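PDB 4ZNM: C-domain type II peptide synthetase from Streptomyces globisporus, which is a condensation-domain protein of a type II peptide synthetase, with the two-lobed fold of the CoA-dependent acyltransferase clan. Local coordinates for residues A51-G56 with S111-R116; E101-G106 with E118-E123; T318-C323 with R327-R332. All blocks are in the same frame, centred on the assembly; numbering follows the deposited sequence.

Interaction 1: A51-G56 with S111-R116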
loop_
_atom_site.group_PDB
_atom_site.type_symbol
_atom_site.label_atom_id
_atom_site.label_comp_id
_atom_site.label_asym_id
_atom_site.label_seq_id
_atom_site.Cartn_x
_atom_site.Cartn_y
_atom_site.Cartn_z
ATOM N N ALA A 51 0.378 -9.593 -8.638
ATOM C CA ALA A 51 0.610 -10.741 -9.513
ATOM C C ALA A 51 0.681 -12.017 -8.709
ATOM O O ALA A 51 1.268 -12.039 -7.614
ATOM C CB ALA A 51 1.888 -10.556 -10.289
ATOM N N TRP A 52 0.105 -13.069 -9.289
ATOM C CA TRP A 52 0.073 -14.403 -8.703
ATOM C C TRP A 52 0.599 -15.414 -9.709
ATOM O O TRP A 52 0.190 -15.388 -10.885
ATOM C CB TRP A 52 -1.349 -14.758 -8.322
ATOM C CG TRP A 52 -1.862 -14.034 -7.150
ATOM C CD1 TRP A 52 -1.891 -14.486 -5.874
ATOM C CD2 TRP A 52 -2.421 -12.727 -7.129
ATOM N NE1 TRP A 52 -2.441 -13.550 -5.060
ATOM C CE2 TRP A 52 -2.769 -12.453 -5.802
ATOM C CE3 TRP A 52 -2.648 -11.761 -8.102
ATOM C CZ2 TRP A 52 -3.346 -11.248 -5.414
ATOM C CZ3 TRP A 52 -3.220 -10.567 -7.731
ATOM C CH2 TRP A 52 -3.573 -10.316 -6.391
ATOM N N ARG A 53 1.472 -16.304 -9.262
ATOM C CA ARG A 53 1.921 -17.433 -10.085
ATOM C C ARG A 53 0.886 -18.546 -9.969
ATOM O O ARG A 53 0.575 -18.981 -8.836
ATOM C CB ARG A 53 3.308 -17.906 -9.606
ATOM C CG ARG A 53 4.004 -18.927 -10.483
ATOM C CD ARG A 53 4.569 -18.329 -11.765
ATOM N NE ARG A 53 5.290 -19.344 -12.488
ATOM C CZ ARG A 53 6.592 -19.566 -12.401
ATOM N NH1 ARG A 53 7.111 -20.580 -13.069
ATOM N NH2 ARG A 53 7.376 -18.796 -11.655
ATOM N N LEU A 54 0.355 -18.999 -11.111
ATOM C CA LEU A 54 -0.688 -20.058 -11.149
ATOM C C LEU A 54 -0.160 -21.375 -11.697
ATOM O O LEU A 54 0.421 -21.395 -12.765
ATOM C CB LEU A 54 -1.885 -19.642 -12.010
ATOM C CG LEU A 54 -2.542 -18.296 -11.699
ATOM C CD1 LEU A 54 -3.736 -18.053 -12.666
ATOM C CD2 LEU A 54 -3.001 -18.264 -10.291
ATOM N N THR A 55 -0.356 -22.458 -10.950
ATOM C CA THR A 55 0.047 -23.800 -11.348
ATOM C C THR A 55 -1.204 -24.636 -11.559
ATOM O O THR A 55 -2.017 -24.761 -10.642
ATOM C CB THR A 55 0.951 -24.468 -10.276
ATOM O OG1 THR A 55 2.044 -23.580 -9.973
ATOM C CG2 THR A 55 1.480 -25.830 -10.752
ATOM N N GLY A 56 -1.362 -25.181 -12.765
ATOM C CA GLY A 56 -2.519 -25.990 -13.086
ATOM C C GLY A 56 -3.131 -25.517 -14.378
ATOM O O GLY A 56 -2.772 -24.465 -14.884
ATOM N N SER A 111 14.006 -19.524 -14.660
ATOM C CA SER A 111 14.486 -18.169 -14.356
ATOM C C SER A 111 13.909 -17.157 -15.364
ATOM O O SER A 111 13.609 -16.009 -15.027
ATOM C CB SER A 111 16.010 -18.092 -14.343
ATOM O OG SER A 111 16.560 -18.371 -15.612
ATOM N N GLU A 112 13.738 -17.573 -16.605
ATOM C CA GLU A 112 13.193 -16.656 -17.583
ATOM C C GLU A 112 11.702 -16.387 -17.305
ATOM O O GLU A 112 11.205 -15.297 -17.617
ATOM C CB GLU A 112 13.403 -17.201 -18.989
ATOM C CG GLU A 112 13.001 -16.237 -20.103
ATOM C CD GLU A 112 13.825 -14.955 -20.104
ATOM O OE1 GLU A 112 14.960 -14.958 -19.571
ATOM O OE2 GLU A 112 13.325 -13.938 -20.629
ATOM N N ARG A 113 11.011 -17.359 -16.700
ATOM C CA ARG A 113 9.599 -17.205 -16.300
ATOM C C ARG A 113 9.361 -16.175 -15.180
ATOM O O ARG A 113 8.406 -15.388 -15.239
ATOM C CB ARG A 113 9.031 -18.561 -15.876
ATOM C CG ARG A 113 8.832 -19.495 -17.090
ATOM C CD ARG A 113 8.065 -20.754 -16.808
ATOM N NE ARG A 113 8.234 -21.687 -17.934
ATOM C CZ ARG A 113 7.445 -22.723 -18.176
ATOM N NH1 ARG A 113 6.453 -23.013 -17.343
ATOM N NH2 ARG A 113 7.646 -23.477 -19.252
ATOM N N VAL A 114 10.209 -16.183 -14.160
ATOM C CA VAL A 114 10.060 -15.251 -13.039
ATOM C C VAL A 114 10.269 -13.830 -13.560
ATOM O O VAL A 114 9.598 -12.872 -13.159
ATOM C CB VAL A 114 11.049 -15.548 -11.927
ATOM C CG1 VAL A 114 10.716 -14.716 -10.694
ATOM C CG2 VAL A 114 11.050 -17.031 -11.595
ATOM N N ARG A 115 11.226 -13.743 -14.472
ATOM C CA ARG A 115 11.636 -12.518 -15.101
ATOM C C ARG A 115 10.527 -11.992 -15.991
ATOM O O ARG A 115 10.180 -10.816 -15.912
ATOM C CB ARG A 115 12.916 -12.783 -15.896
ATOM C CG ARG A 115 13.506 -11.632 -16.672
ATOM C CD ARG A 115 14.648 -12.178 -17.540
ATOM N NE ARG A 115 15.249 -11.186 -18.430
ATOM C CZ ARG A 115 14.765 -10.847 -19.627
ATOM N NH1 ARG A 115 13.649 -11.406 -20.091
ATOM N NH2 ARG A 115 15.396 -9.937 -20.361
ATOM N N ARG A 116 9.957 -12.853 -16.835
ATOM C CA ARG A 116 8.932 -12.392 -17.745
ATOM C C ARG A 116 7.674 -12.080 -16.938
ATOM O O ARG A 116 6.955 -11.162 -17.280
ATOM C CB ARG A 116 8.667 -13.397 -18.868
ATOM C CG ARG A 116 9.743 -13.322 -19.970
ATOM C CD ARG A 116 9.449 -14.243 -21.169
ATOM N NE ARG A 116 10.656 -14.511 -21.953
ATOM C CZ ARG A 116 10.679 -15.076 -23.156
ATOM N NH1 ARG A 116 9.554 -15.449 -23.758
ATOM N NH2 ARG A 116 11.842 -15.275 -23.756
#
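Arg53 reaches out from strand 47-55 and lays its guanidinium against Arg113 and Val114 of helix 110-125. The contact belongs to the helix-on-sheet packing of one lobe of the condensation domain. The strand runs inside a mixed sheet, and the helix lies over the face from which Arg53 rises. The backbones stay well apart, with Arg53 CA 8.9 Å from Val114 CA, and the arginine bridges the gap. Its CG is anti to the backbone N (chi1 -171°), and the chain bends at chi2 (74°).

Arg53 and Arg113 cross at about a right angle. Arg113 CB sits over one face of the Arg53 guanidinium, 4.0 Å from Arg53 NH1. Farther along the same chain, Arg113 CD comes to 3.9 Å from Arg53 NH1. Arg53 thus meets the aliphatic part of Arg113, while the charged end of Arg113 leads away. The two guanidinium planes are turned 48° apart, and Arg53 NH1 lies 5.0 Å from Arg113 NH1.

Asp148 forms salt bridges with both arginines, through Arg53 NH1 and Arg113 NH1. Glu110 also pairs with Arg53, and Asp107 and Asp145 pair with Arg113. Arg113 NE donates a hydrogen bond to Val108 O, so all three nitrogens of this guanidinium have partners. On the same helix, Glu112, Arg115 and Arg116 form a separate salt-bridge network.

Val114 closes the contact on the other terminal nitrogen, Arg53 NH2. Its side chain also crosses Arg53 at about a right angle. Val114 CG2 approaches the guanidinium obliquely and stands 4.1 Å from Arg53 NH2.

Interaction 2: E101-G106 with E118-E123; sequences EVRDLG and EELLNE
Arg103 and Glu123 reach each other through two extended chains that come from opposite directions. Glu123 CG is anti to its backbone N (chi1 -179°), which sends the carboxylate off the helix. Arg103 CG is anti to the carbonyl carbon (chi1 -57°), and the chain then runs straight to NE.

The two groups meet end-on. Arg103 NH1 donates to Glu123 OE1 at 3.0 Å, and Arg103 NH2 donates to Glu123 OE2 at 3.2 Å. Both oxygens lie near the guanidinium plane. The carboxylate, however, is twisted 51° from that plane, so the salt bridge is two-pronged but not flat. Arg103 NE also holds Glu101 OE2 at 3.0 Å, from above the carboxylate plane of Glu101. One arginine thus links two acids, and its rotation is fixed from two sides.

Leu120 CD1 covers one face of the guanidinium, 3.7 Å above its plane and toward the rim. Leu120 CD2 meets Leu105 CD1 at 4.3 Å, which extends the apolar contact past the end of the strand.

The contact joins the first strand and the helix of a beta-alpha-beta unit made of strand 101-104, helix 110-125 and strand 137-143. Strand 101-104 is an outermost strand of its sheet and pairs in parallel with 137-143. Leu120 rests on Val140 of that neighbour and on Val152 of strand 148-156.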
loop_
_atom_site.group_PDB
_atom_site.type_symbol
_atom_site.label_atom_id
_atom_site.label_comp_id
_atom_site.label_asym_id
_atom_site.label_seq_id
_atom_site.Cartn_x
_atom_site.Cartn_y
_atom_site.Cartn_z
ATOM N N GLU A 101 -7.608 -10.170 -20.677
ATOM C CA GLU A 101 -6.572 -10.185 -21.699
ATOM C C GLU A 101 -5.621 -11.360 -21.415
ATOM O O GLU A 101 -5.224 -11.566 -20.271
ATOM C CB GLU A 101 -5.793 -8.875 -21.734
ATOM C CG GLU A 101 -4.657 -8.928 -22.761
ATOM C CD GLU A 101 -3.791 -7.648 -22.745
ATOM O OE1 GLU A 101 -4.103 -6.726 -21.948
ATOM O OE2 GLU A 101 -2.806 -7.585 -23.528
ATOM N N VAL A 102 -5.261 -12.107 -22.459
ATOM C CA VAL A 102 -4.318 -13.218 -22.315
ATOM C C VAL A 102 -3.129 -13.009 -23.242
ATOM O O VAL A 102 -3.292 -12.590 -24.385
ATOM C CB VAL A 102 -4.978 -14.582 -22.613
ATOM C CG1 VAL A 102 -4.015 -15.729 -22.285
ATOM C CG2 VAL A 102 -6.243 -14.767 -21.788
ATOM N N ARG A 103 -1.935 -13.346 -22.753
ATOM C CA ARG A 103 -0.746 -13.278 -23.559
ATOM C C ARG A 103 0.005 -14.586 -23.453
ATOM O O ARG A 103 0.040 -15.223 -22.386
ATOM C CB ARG A 103 0.163 -12.172 -23.129
ATOM C CG ARG A 103 -0.493 -10.849 -23.144
ATOM C CD ARG A 103 0.516 -9.845 -22.860
ATOM N NE ARG A 103 -0.129 -8.584 -22.617
ATOM C CZ ARG A 103 0.535 -7.463 -22.425
ATOM N NH1 ARG A 103 1.875 -7.475 -22.511
ATOM N NH2 ARG A 103 -0.149 -6.352 -22.181
ATOM N N ASP A 104 0.619 -14.964 -24.558
ATOM C CA ASP A 104 1.460 -16.157 -24.592
ATOM C C ASP A 104 2.897 -15.670 -24.289
ATOM O O ASP A 104 3.562 -15.114 -25.160
ATOM C CB ASP A 104 1.357 -16.843 -25.951
ATOM C CG ASP A 104 -0.036 -17.489 -26.216
ATOM O OD1 ASP A 104 -0.769 -17.842 -25.248
ATOM O OD2 ASP A 104 -0.385 -17.667 -27.419
ATOM N N LEU A 105 3.347 -15.819 -23.051
ATOM C CA LEU A 105 4.691 -15.333 -22.630
ATOM C C LEU A 105 5.860 -16.232 -23.086
ATOM O O LEU A 105 7.007 -15.801 -23.131
ATOM C CB LEU A 105 4.754 -15.190 -21.119
ATOM C CG LEU A 105 3.800 -14.181 -20.482
ATOM C CD1 LEU A 105 4.175 -14.035 -19.006
ATOM C CD2 LEU A 105 3.858 -12.829 -21.170
ATOM N N GLY A 106 5.565 -17.481 -23.410
ATOM C CA GLY A 106 6.551 -18.357 -23.995
ATOM C C GLY A 106 6.899 -19.521 -23.097
ATOM O O GLY A 106 6.919 -19.400 -21.887
ATOM N N GLU A 118 7.718 -10.662 -13.893
ATOM C CA GLU A 118 7.960 -9.336 -13.350
ATOM C C GLU A 118 7.804 -8.271 -14.420
ATOM O O GLU A 118 7.276 -7.218 -14.155
ATOM C CB GLU A 118 9.361 -9.233 -12.751
ATOM C CG GLU A 118 9.423 -9.564 -11.298
ATOM C CD GLU A 118 10.581 -8.874 -10.618
ATOM O OE1 GLU A 118 11.432 -9.576 -10.021
ATOM O OE2 GLU A 118 10.623 -7.624 -10.677
ATOM N N GLU A 119 8.285 -8.546 -15.623
ATOM C CA GLU A 119 8.100 -7.634 -16.739
ATOM C C GLU A 119 6.629 -7.426 -17.078
ATOM O O GLU A 119 6.213 -6.314 -17.361
ATOM C CB GLU A 119 8.844 -8.147 -17.961
ATOM C CG GLU A 119 10.355 -8.031 -17.789
ATOM C CD GLU A 119 11.162 -8.787 -18.841
ATOM O OE1 GLU A 119 12.408 -8.756 -18.738
ATOM O OE2 GLU A 119 10.567 -9.407 -19.756
ATOM N N LEU A 120 5.827 -8.474 -17.038
ATOM C CA LEU A 120 4.418 -8.291 -17.294
ATOM C C LEU A 120 3.830 -7.417 -16.194
ATOM O O LEU A 120 3.107 -6.457 -16.471
ATOM C CB LEU A 120 3.699 -9.638 -17.377
ATOM C CG LEU A 120 2.211 -9.543 -17.696
ATOM C CD1 LEU A 120 1.988 -8.799 -19.039
ATOM C CD2 LEU A 120 1.579 -10.916 -17.722
ATOM N N LEU A 121 4.151 -7.730 -14.943
ATOM C CA LEU A 121 3.623 -6.926 -13.828
ATOM C C LEU A 121 3.951 -5.427 -14.042
ATOM O O LEU A 121 3.083 -4.543 -13.936
ATOM C CB LEU A 121 4.183 -7.456 -12.501
ATOM C CG LEU A 121 3.822 -6.693 -11.231
ATOM C CD1 LEU A 121 2.324 -6.556 -11.082
ATOM C CD2 LEU A 121 4.400 -7.372 -10.011
ATOM N N ASN A 122 5.193 -5.139 -14.394
ATOM C CA ASN A 122 5.622 -3.756 -14.516
ATOM C C ASN A 122 4.939 -3.070 -15.668
ATOM O O ASN A 122 4.587 -1.891 -15.579
ATOM C CB ASN A 122 7.128 -3.674 -14.732
ATOM C CG ASN A 122 7.877 -3.480 -13.446
ATOM O OD1 ASN A 122 7.377 -3.812 -12.372
ATOM N ND2 ASN A 122 9.073 -2.941 -13.541
ATOM N N GLU A 123 4.766 -3.808 -16.759
ATOM C CA GLU A 123 4.123 -3.238 -17.936
ATOM C C GLU A 123 2.687 -2.888 -17.592
ATOM O O GLU A 123 2.214 -1.808 -17.920
ATOM C CB GLU A 123 4.161 -4.208 -19.130
ATOM C CG GLU A 123 3.509 -3.594 -20.361
ATOM C CD GLU A 123 3.269 -4.594 -21.461
ATOM O OE1 GLU A 123 3.993 -5.610 -21.507
ATOM O OE2 GLU A 123 2.355 -4.358 -22.280
#

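Interaction 3: T318-C323 with R327-R332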
loop_
_atom_site.group_PDB
_atom_site.type_symbol
_atom_site.label_atom_id
_atom_site.label_comp_id
_atom_site.label_asym_id
_atom_site.label_seq_id
_atom_site.Cartn_x
_atom_site.Cartn_y
_atom_site.Cartn_z
ATOM N N THR A 318 8.099 10.455 17.644
ATOM C CA THR A 318 9.012 9.906 18.646
ATOM C C THR A 318 10.161 10.861 18.909
ATOM O O THR A 318 10.712 11.477 17.982
ATOM C CB THR A 318 9.591 8.557 18.192
ATOM O OG1 THR A 318 8.524 7.706 17.794
ATOM C CG2 THR A 318 10.364 7.868 19.322
ATOM N N ASP A 319 10.525 10.962 20.179
ATOM C CA ASP A 319 11.628 11.808 20.617
ATOM C C ASP A 319 12.841 10.952 20.834
ATOM O O ASP A 319 12.851 10.124 21.742
ATOM C CB ASP A 319 11.276 12.536 21.902
ATOM C CG ASP A 319 12.382 13.492 22.355
ATOM O OD1 ASP A 319 13.361 13.688 21.602
ATOM O OD2 ASP A 319 12.254 14.053 23.460
ATOM N N LEU A 320 13.846 11.147 19.996
ATOM C CA LEU A 320 15.052 10.334 19.995
ATOM C C LEU A 320 16.140 10.963 20.857
ATOM O O LEU A 320 17.251 10.430 20.947
ATOM C CB LEU A 320 15.592 10.165 18.579
ATOM C CG LEU A 320 15.069 8.979 17.756
ATOM C CD1 LEU A 320 13.569 9.065 17.513
ATOM C CD2 LEU A 320 15.826 8.948 16.455
ATOM N N SER A 321 15.853 12.114 21.453
ATOM C CA SER A 321 16.879 12.796 22.221
ATOM C C SER A 321 17.201 12.013 23.489
ATOM O O SER A 321 16.303 11.603 24.240
ATOM C CB SER A 321 16.461 14.214 22.579
ATOM O OG SER A 321 15.396 14.226 23.513
ATOM N N GLY A 322 18.497 11.827 23.724
ATOM C CA GLY A 322 18.963 11.136 24.908
ATOM C C GLY A 322 19.018 9.618 24.753
ATOM O O GLY A 322 19.404 8.929 25.698
ATOM N N CYS A 323 18.605 9.108 23.590
ATOM C CA CYS A 323 18.787 7.698 23.231
ATOM C C CYS A 323 20.239 7.237 23.292
ATOM O O CYS A 323 21.117 7.865 22.717
ATOM C CB CYS A 323 18.278 7.435 21.823
ATOM S SG CYS A 323 16.548 7.053 21.786
ATOM N N ARG A 327 18.556 -0.014 20.441
ATOM C CA ARG A 327 17.513 -0.714 21.182
ATOM C C ARG A 327 16.546 0.262 21.830
ATOM O O ARG A 327 15.329 0.032 21.847
ATOM C CB ARG A 327 18.112 -1.639 22.247
ATOM C CG ARG A 327 17.054 -2.457 22.995
ATOM C CD ARG A 327 17.656 -3.362 24.028
ATOM N NE ARG A 327 18.657 -4.258 23.452
ATOM C CZ ARG A 327 18.363 -5.346 22.744
ATOM N NH1 ARG A 327 17.097 -5.678 22.510
ATOM N NH2 ARG A 327 19.347 -6.091 22.267
ATOM N N GLU A 328 17.066 1.364 22.350
ATOM C CA GLU A 328 16.197 2.365 22.969
ATOM C C GLU A 328 15.326 3.068 21.918
ATOM O O GLU A 328 14.179 3.409 22.193
ATOM C CB GLU A 328 17.027 3.391 23.758
ATOM C CG GLU A 328 17.535 2.842 25.057
ATOM C CD GLU A 328 18.416 3.816 25.858
ATOM O OE1 GLU A 328 18.388 5.045 25.607
ATOM O OE2 GLU A 328 19.147 3.324 26.751
ATOM N N VAL A 329 15.841 3.278 20.710
ATOM C CA VAL A 329 14.995 3.850 19.646
ATOM C C VAL A 329 13.795 2.923 19.384
ATOM O O VAL A 329 12.645 3.380 19.265
ATOM C CB VAL A 329 15.775 4.091 18.340
ATOM C CG1 VAL A 329 14.852 4.669 17.275
ATOM C CG2 VAL A 329 16.912 5.093 18.555
ATOM N N VAL A 330 14.060 1.619 19.302
ATOM C CA VAL A 330 13.010 0.651 18.999
ATOM C C VAL A 330 11.978 0.649 20.129
ATOM O O VAL A 330 10.769 0.608 19.885
ATOM C CB VAL A 330 13.595 -0.768 18.771
ATOM C CG1 VAL A 330 12.489 -1.769 18.429
ATOM C CG2 VAL A 330 14.604 -0.746 17.651
ATOM N N LEU A 331 12.441 0.710 21.372
ATOM C CA LEU A 331 11.517 0.666 22.497
ATOM C C LEU A 331 10.626 1.914 22.530
ATOM O O LEU A 331 9.430 1.805 22.788
ATOM C CB LEU A 331 12.277 0.524 23.805
ATOM C CG LEU A 331 12.957 -0.832 24.007
ATOM C CD1 LEU A 331 13.818 -0.759 25.242
ATOM C CD2 LEU A 331 11.975 -1.995 24.117
ATOM N N ARG A 332 11.193 3.084 22.238
ATOM C CA ARG A 332 10.398 4.316 22.135
ATOM C C ARG A 332 9.413 4.224 20.985
ATOM O O ARG A 332 8.274 4.655 21.102
ATOM C CB ARG A 332 11.303 5.513 21.978
ATOM C CG ARG A 332 12.058 5.784 23.293
ATOM C CD ARG A 332 12.941 6.985 23.171
ATOM N NE ARG A 332 13.864 7.074 24.291
ATOM C CZ ARG A 332 14.684 8.094 24.507
ATOM N NH1 ARG A 332 14.702 9.125 23.669
ATOM N NH2 ARG A 332 15.510 8.073 25.552
#
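Arg332 of helix 326-335 runs along the segment 318-323 and touches it from CB to the guanidinium. Its CB packs on Thr318 CG2 at 3.7 Å, at the end of strand 312-319. Its CG is anti to the carbonyl carbon (chi1 -70°), and the chain then stays extended to NE. Arg332 CD passes 3.5 Å from Asp319 O, and its other near neighbour is Cys323 SG. Arg332 NE also lies close to this sulfur. At Arg332 CZ, Cys323 SG is 3.5 Å away. The sulfur sits over one face of the guanidinium, offset toward the rim.

Arg332 NH1 makes two hydrogen bonds to backbone oxygens. It donates to Asp319 O at 2.9 Å and to Ser321 O at 3.0 Å. The second bond is nearly straight at the hydrogen (171°), but the nitrogen stands above the carbonyl plane of Ser321. Both oxygens lie near the guanidinium plane. Arg332 NH2 comes to 3.8 Å from Cys323 N.

The acceptors belong to a strand-turn-helix connection. Strand 312-319 ends in an Asx turn, in which Asp319 OD1 accepts from Ser321 N and also from Ser321 OG. A type II beta turn from Leu320 to Cys323 overlaps it, with Gly322 at its third position. The chain then enters helix 326-335, so Arg332 folds back onto the turn that leads into its own helix.

Val329, which is buried, adds apolar contacts. Val329 CG2 meets Cys323 SG at 3.8 Å, and Val329 CG1 meets Leu320 CG at 4.3 Å. Helix 268-284 adds Ala274 against Val329 and Gln277 against Leu320. Glu328 OE1 approaches Cys323 CA and accepts a hydrogen bond from the backbone N of Ala324.

In the fold
Interactions 1 and 2 are neighbours, with centres about 9 Å apart. Both use helix 110-125 and the same mixed sheet: interaction 1 reaches strand 47-55 inside it, and interaction 2 reaches the outermost strand 101-104. Their segments alternate along the chain. They also touch, through a probable hydrogen bond from Arg116 NH1 to Leu105 O and by packing of Ala51 on Leu121. Together they join two parts of one helix to an inner and an outermost strand of the sheet. Interaction 3 comes later in the chain and lies far off, its centre about 43 Å from that of interaction 1 and 46 Å from that of interaction 2. It joins strand 312-319 of a separate two-stranded sheet to helix 326-335.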